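Local atomic coordinates of receptor-type adenylate cyclase GRESAG 4.1 (Trypanosoma brucei, PDB entry 1FX2), a protein that converts ATP into cyclic AMP and diphosphate through its magnesium-dependent class III cyclase domain, and may act as a receptor for an unknown ligand. Residues A74-L86 with M213-A225. Sequence-based numbering, arbitrary orientation.
Sequences AVQLAQELQLCFL and MYQLNTVPSRNFA. With DTT (2,3-dihydroxy-1,4-dithiobutane), chain C.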
loop_
_atom_site.group_PDB
_atom_site.type_symbol
_atom_site.label_atom_id
_atom_site.label_comp_id
_atom_site.label_asym_id
_atom_site.label_seq_id
_atom_site.Cartn_x
_atom_site.Cartn_y
_atom_site.Cartn_z
ATOM N N ALA A 74 -18.428 0.538 4.303
ATOM C CA ALA A 74 -18.128 1.114 3.005
ATOM C C ALA A 74 -17.467 0.045 2.116
ATOM O O ALA A 74 -17.729 -0.033 0.896
ATOM C CB ALA A 74 -17.167 2.263 3.202
ATOM N N VAL A 75 -16.550 -0.753 2.657
ATOM C CA VAL A 75 -15.909 -1.783 1.921
ATOM C C VAL A 75 -16.943 -2.830 1.525
ATOM O O VAL A 75 -16.925 -3.318 0.341
ATOM C CB VAL A 75 -14.803 -2.426 2.788
ATOM C CG1 VAL A 75 -14.291 -3.724 2.186
ATOM C CG2 VAL A 75 -13.707 -1.433 2.907
ATOM N N GLN A 76 -17.856 -3.207 2.419
ATOM C CA GLN A 76 -18.898 -4.156 2.018
ATOM C C GLN A 76 -19.780 -3.624 0.943
ATOM O O GLN A 76 -20.176 -4.387 -0.004
ATOM C CB GLN A 76 -19.822 -4.544 3.183
ATOM C CG GLN A 76 -19.030 -5.233 4.331
ATOM C CD GLN A 76 -19.964 -5.524 5.515
ATOM O OE1 GLN A 76 -20.370 -6.654 5.736
ATOM N NE2 GLN A 76 -20.365 -4.471 6.222
ATOM N N LEU A 77 -20.111 -2.341 0.989
ATOM C CA LEU A 77 -20.970 -1.735 -0.075
ATOM C C LEU A 77 -20.205 -1.876 -1.422
ATOM O O LEU A 77 -20.820 -2.196 -2.443
ATOM C CB LEU A 77 -21.217 -0.225 0.255
ATOM C CG LEU A 77 -22.165 0.468 -0.703
ATOM C CD1 LEU A 77 -22.777 1.621 0.094
ATOM C CD2 LEU A 77 -21.382 1.110 -1.854
ATOM N N ALA A 78 -18.929 -1.524 -1.464
ATOM C CA ALA A 78 -18.182 -1.549 -2.742
ATOM C C ALA A 78 -18.074 -2.947 -3.275
ATOM O O ALA A 78 -18.229 -3.143 -4.488
ATOM C CB ALA A 78 -16.779 -0.918 -2.495
ATOM N N GLN A 79 -17.852 -3.925 -2.411
ATOM C CA GLN A 79 -17.812 -5.294 -2.858
ATOM C C GLN A 79 -19.182 -5.701 -3.427
ATOM O O GLN A 79 -19.255 -6.328 -4.522
ATOM C CB GLN A 79 -17.361 -6.141 -1.704
ATOM C CG GLN A 79 -17.351 -7.602 -1.942
ATOM C CD GLN A 79 -16.415 -8.241 -0.905
ATOM O OE1 GLN A 79 -15.218 -8.370 -1.142
ATOM N NE2 GLN A 79 -16.946 -8.525 0.259
ATOM N N GLU A 80 -20.281 -5.365 -2.734
ATOM C CA GLU A 80 -21.632 -5.743 -3.231
ATOM C C GLU A 80 -22.080 -4.987 -4.457
ATOM O O GLU A 80 -22.931 -5.404 -5.270
ATOM C CB GLU A 80 -22.705 -5.604 -2.107
ATOM C CG GLU A 80 -22.550 -6.624 -1.025
ATOM C CD GLU A 80 -22.514 -8.062 -1.500
ATOM O OE1 GLU A 80 -23.275 -8.399 -2.451
ATOM O OE2 GLU A 80 -21.757 -8.899 -0.937
ATOM N N LEU A 81 -21.468 -3.856 -4.650
ATOM C CA LEU A 81 -21.796 -3.059 -5.837
ATOM C C LEU A 81 -21.180 -3.880 -7.012
ATOM O O LEU A 81 -21.899 -4.167 -8.002
ATOM C CB LEU A 81 -21.129 -1.685 -5.734
ATOM C CG LEU A 81 -21.480 -0.715 -6.886
ATOM C CD1 LEU A 81 -21.112 0.735 -6.471
ATOM C CD2 LEU A 81 -20.616 -0.973 -8.152
ATOM N N GLN A 82 -19.936 -4.308 -6.953
ATOM C CA GLN A 82 -19.369 -5.040 -8.068
ATOM C C GLN A 82 -20.121 -6.331 -8.336
ATOM O O GLN A 82 -20.394 -6.661 -9.504
ATOM C CB GLN A 82 -17.887 -5.337 -7.825
ATOM C CG GLN A 82 -16.987 -4.034 -7.674
ATOM C CD GLN A 82 -16.925 -3.250 -8.985
ATOM O OE1 GLN A 82 -17.279 -3.786 -10.056
ATOM N NE2 GLN A 82 -16.658 -1.976 -8.885
ATOM N N LEU A 83 -20.469 -7.068 -7.253
ATOM C CA LEU A 83 -21.188 -8.327 -7.399
ATOM C C LEU A 83 -22.627 -8.138 -7.921
ATOM O O LEU A 83 -22.993 -8.823 -8.885
ATOM C CB LEU A 83 -21.184 -9.087 -6.079
ATOM C CG LEU A 83 -19.759 -9.486 -5.659
ATOM C CD1 LEU A 83 -19.792 -9.856 -4.143
ATOM C CD2 LEU A 83 -19.288 -10.718 -6.452
ATOM N N CYS A 84 -23.437 -7.232 -7.400
ATOM C CA CYS A 84 -24.770 -7.162 -7.973
ATOM C C CYS A 84 -24.789 -6.581 -9.375
ATOM O O CYS A 84 -25.738 -6.824 -10.182
ATOM C CB CYS A 84 -25.759 -6.458 -7.091
ATOM S SG CYS A 84 -25.406 -4.803 -6.819
ATOM N N PHE A 85 -23.836 -5.720 -9.695
ATOM C CA PHE A 85 -23.813 -5.300 -11.093
ATOM C C PHE A 85 -23.469 -6.474 -11.995
ATOM O O PHE A 85 -24.050 -6.622 -13.113
ATOM C CB PHE A 85 -22.787 -4.169 -11.288
ATOM C CG PHE A 85 -23.348 -2.803 -11.021
ATOM C CD1 PHE A 85 -23.907 -2.476 -9.801
ATOM C CD2 PHE A 85 -23.287 -1.817 -12.038
ATOM C CE1 PHE A 85 -24.396 -1.166 -9.542
ATOM C CE2 PHE A 85 -23.795 -0.527 -11.782
ATOM C CZ PHE A 85 -24.340 -0.215 -10.507
ATOM N N LEU A 86 -22.576 -7.373 -11.579
ATOM C CA LEU A 86 -22.221 -8.536 -12.388
ATOM C C LEU A 86 -23.454 -9.444 -12.539
ATOM O O LEU A 86 -23.733 -10.018 -13.611
ATOM C CB LEU A 86 -21.088 -9.303 -11.677
ATOM C CG LEU A 86 -20.831 -10.703 -12.289
ATOM C CD1 LEU A 86 -20.117 -10.545 -13.715
ATOM C CD2 LEU A 86 -19.741 -11.366 -11.355
ATOM N N MET A 213 -1.810 2.164 -2.530
ATOM C CA MET A 213 -3.114 1.683 -2.959
ATOM C C MET A 213 -3.273 0.209 -2.773
ATOM O O MET A 213 -2.307 -0.563 -2.942
ATOM C CB MET A 213 -3.331 1.931 -4.449
ATOM C CG MET A 213 -3.365 3.293 -4.855
ATOM S SD MET A 213 -4.764 4.050 -4.043
ATOM C CE MET A 213 -4.374 5.695 -4.713
ATOM N N TYR A 214 -4.491 -0.211 -2.414
ATOM C CA TYR A 214 -4.818 -1.587 -2.283
ATOM C C TYR A 214 -6.023 -1.872 -3.164
ATOM O O TYR A 214 -7.016 -1.148 -3.101
ATOM C CB TYR A 214 -5.142 -1.909 -0.813
ATOM C CG TYR A 214 -3.910 -1.921 0.040
ATOM C CD1 TYR A 214 -3.328 -0.721 0.446
ATOM C CD2 TYR A 214 -3.229 -3.108 0.252
ATOM C CE1 TYR A 214 -2.058 -0.716 1.023
ATOM C CE2 TYR A 214 -1.965 -3.101 0.864
ATOM C CZ TYR A 214 -1.435 -1.889 1.202
ATOM O OH TYR A 214 -0.168 -1.915 1.810
ATOM N N GLN A 215 -5.941 -2.958 -3.900
ATOM C CA GLN A 215 -7.066 -3.397 -4.735
ATOM C C GLN A 215 -7.900 -4.314 -3.891
ATOM O O GLN A 215 -7.404 -5.353 -3.400
ATOM C CB GLN A 215 -6.478 -4.096 -5.953
ATOM C CG GLN A 215 -7.538 -4.853 -6.788
ATOM C CD GLN A 215 -6.888 -5.540 -7.944
ATOM O OE1 GLN A 215 -6.758 -6.815 -7.982
ATOM N NE2 GLN A 215 -6.323 -4.770 -8.810
ATOM N N LEU A 216 -9.187 -3.995 -3.779
ATOM C CA LEU A 216 -10.120 -4.920 -3.075
ATOM C C LEU A 216 -10.578 -5.929 -4.051
ATOM O O LEU A 216 -11.279 -5.569 -5.039
ATOM C CB LEU A 216 -11.316 -4.083 -2.490
ATOM C CG LEU A 216 -12.424 -4.945 -1.859
ATOM C CD1 LEU A 216 -11.886 -5.406 -0.477
ATOM C CD2 LEU A 216 -13.584 -4.025 -1.565
ATOM N N ASN A 217 -10.376 -7.214 -3.772
ATOM C CA ASN A 217 -10.755 -8.219 -4.743
ATOM C C ASN A 217 -12.207 -8.547 -4.394
ATOM O O ASN A 217 -12.504 -8.954 -3.276
ATOM C CB ASN A 217 -9.787 -9.398 -4.609
ATOM C CG ASN A 217 -8.362 -9.015 -5.015
ATOM O OD1 ASN A 217 -7.337 -9.219 -4.266
ATOM N ND2 ASN A 217 -8.261 -8.391 -6.134
ATOM N N THR A 218 -13.099 -8.383 -5.359
ATOM C CA THR A 218 -14.569 -8.508 -5.190
ATOM C C THR A 218 -14.995 -9.747 -5.995
ATOM O O THR A 218 -15.229 -10.833 -5.449
ATOM C CB THR A 218 -15.337 -7.187 -5.622
ATOM O OG1 THR A 218 -15.141 -6.879 -7.007
ATOM C CG2 THR A 218 -14.781 -5.987 -4.835
ATOM N N VAL A 219 -15.188 -9.540 -7.297
ATOM C CA VAL A 219 -15.472 -10.666 -8.219
ATOM C C VAL A 219 -14.189 -11.490 -8.291
ATOM O O VAL A 219 -13.092 -11.097 -8.736
ATOM C CB VAL A 219 -15.834 -10.122 -9.513
ATOM C CG1 VAL A 219 -16.009 -11.253 -10.529
ATOM C CG2 VAL A 219 -17.104 -9.372 -9.350
ATOM N N PRO A 220 -14.287 -12.736 -7.879
ATOM C CA PRO A 220 -13.071 -13.549 -7.900
ATOM C C PRO A 220 -12.416 -13.778 -9.327
ATOM O O PRO A 220 -13.137 -13.984 -10.273
ATOM C CB PRO A 220 -13.551 -14.889 -7.266
ATOM C CG PRO A 220 -14.898 -14.533 -6.608
ATOM C CD PRO A 220 -15.494 -13.483 -7.451
ATOM N N SER A 221 -11.095 -13.683 -9.435
ATOM C CA SER A 221 -10.290 -13.831 -10.655
ATOM C C SER A 221 -10.380 -12.684 -11.699
ATOM O O SER A 221 -9.891 -12.795 -12.803
ATOM C CB SER A 221 -10.590 -15.102 -11.410
ATOM O OG SER A 221 -10.598 -16.144 -10.443
ATOM N N ARG A 222 -11.053 -11.612 -11.314
ATOM C CA ARG A 222 -11.081 -10.498 -12.197
ATOM C C ARG A 222 -9.723 -9.795 -12.113
ATOM O O ARG A 222 -9.244 -9.460 -10.983
ATOM C CB ARG A 222 -12.214 -9.578 -11.673
ATOM C CG ARG A 222 -12.501 -8.440 -12.552
ATOM C CD ARG A 222 -13.655 -7.563 -11.945
ATOM N NE ARG A 222 -15.003 -7.962 -12.404
ATOM C CZ ARG A 222 -16.068 -7.272 -12.063
ATOM N NH1 ARG A 222 -15.985 -6.200 -11.277
ATOM N NH2 ARG A 222 -17.274 -7.594 -12.598
ATOM N N ASN A 223 -9.108 -9.528 -13.269
ATOM C CA ASN A 223 -7.838 -8.831 -13.394
ATOM C C ASN A 223 -7.949 -7.572 -14.236
ATOM O O ASN A 223 -8.954 -7.383 -14.983
ATOM C CB ASN A 223 -6.783 -9.808 -13.947
ATOM C CG ASN A 223 -6.438 -10.856 -12.912
ATOM O OD1 ASN A 223 -6.134 -10.520 -11.737
ATOM N ND2 ASN A 223 -6.605 -12.101 -13.265
ATOM N N PHE A 224 -6.959 -6.678 -14.094
ATOM C CA PHE A 224 -7.040 -5.380 -14.676
ATOM C C PHE A 224 -5.724 -4.958 -15.304
ATOM O O PHE A 224 -4.650 -5.463 -15.021
ATOM C CB PHE A 224 -7.306 -4.349 -13.503
ATOM C CG PHE A 224 -8.478 -4.689 -12.667
ATOM C CD1 PHE A 224 -9.764 -4.375 -13.110
ATOM C CD2 PHE A 224 -8.329 -5.437 -11.488
ATOM C CE1 PHE A 224 -10.886 -4.792 -12.385
ATOM C CE2 PHE A 224 -9.433 -5.826 -10.801
ATOM C CZ PHE A 224 -10.723 -5.499 -11.246
ATOM N N ALA A 225 -5.870 -3.982 -16.160
ATOM C CA ALA A 225 -4.712 -3.312 -16.734
ATOM C C ALA A 225 -4.075 -2.406 -15.668
ATOM O O ALA A 225 -4.566 -2.254 -14.573
ATOM C CB ALA A 225 -5.236 -2.419 -17.835
HETATM S S1 DTT C . -18.482 -2.834 -12.276
HETATM C C1 DTT C . -19.913 -3.821 -11.971
HETATM C C2 DTT C . -19.297 -5.046 -12.457
HETATM O O2 DTT C . -20.704 -4.822 -14.131
HETATM C C3 DTT C . -19.446 -5.260 -13.862
HETATM O O3 DTT C . -19.305 -5.823 -11.716
HETATM C C4 DTT C . -19.325 -6.555 -14.377
HETATM S S4 DTT C . -18.650 -5.891 -15.812
HETATM O O HOH W 1 -12.716 -9.143 -0.627
#
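Gln-82 and Arg-222 meet in the wall of a pocket of the cyclase catalytic domain that holds a dithiothreitol molecule, probably from the crystallisation liquor. Arg-222 NH1 lies 3.0 Å from Gln-82 OE1 in a bent hydrogen bond (136°) that is doubtful, because OE1 sits too close to a neighbour in the model. The amide and guanidinium planes stand nearly perpendicular. Arg-222 NH2 reaches DTT O3 at 2.8 Å in a much straighter bond, and O3 in turn donates to the backbone Gln-82 O. Val-219 CG2 lies over the centre of one guanidinium face, 3.6 Å above its plane. The carbonyls of Leu-128 and Gly-174 also accept from the guanidinium, which should fix its rotation. Gln-82 NE2 is hydrogen-bonded to Val-134 O.

Beside the pocket, Thr-218 fits against helix 71-87. Its CG2 rests 3.7 Å from Gln-79 CA, and chi1 of 62° turns OG1 to Gln-82 CB. A water donates to both Gln-79 OE1 and Asn-217 O. Val-219 CG1 touches Leu-86 CD2 at 3.8 Å, and its CG2 meets Leu-83 CD2. Toward the helix N-terminus, Val-75 CG1 packs on Leu-216 CD2.

Helix 71-87 packs on the mixed sheet through strands 13-20, 134-141 and 176-179. Strand 211-216 pairs with 176-179 and 196-202. Residues 217-219 then pass along the helix before a type II turn, Val-219 to Arg-222, leads the chain away.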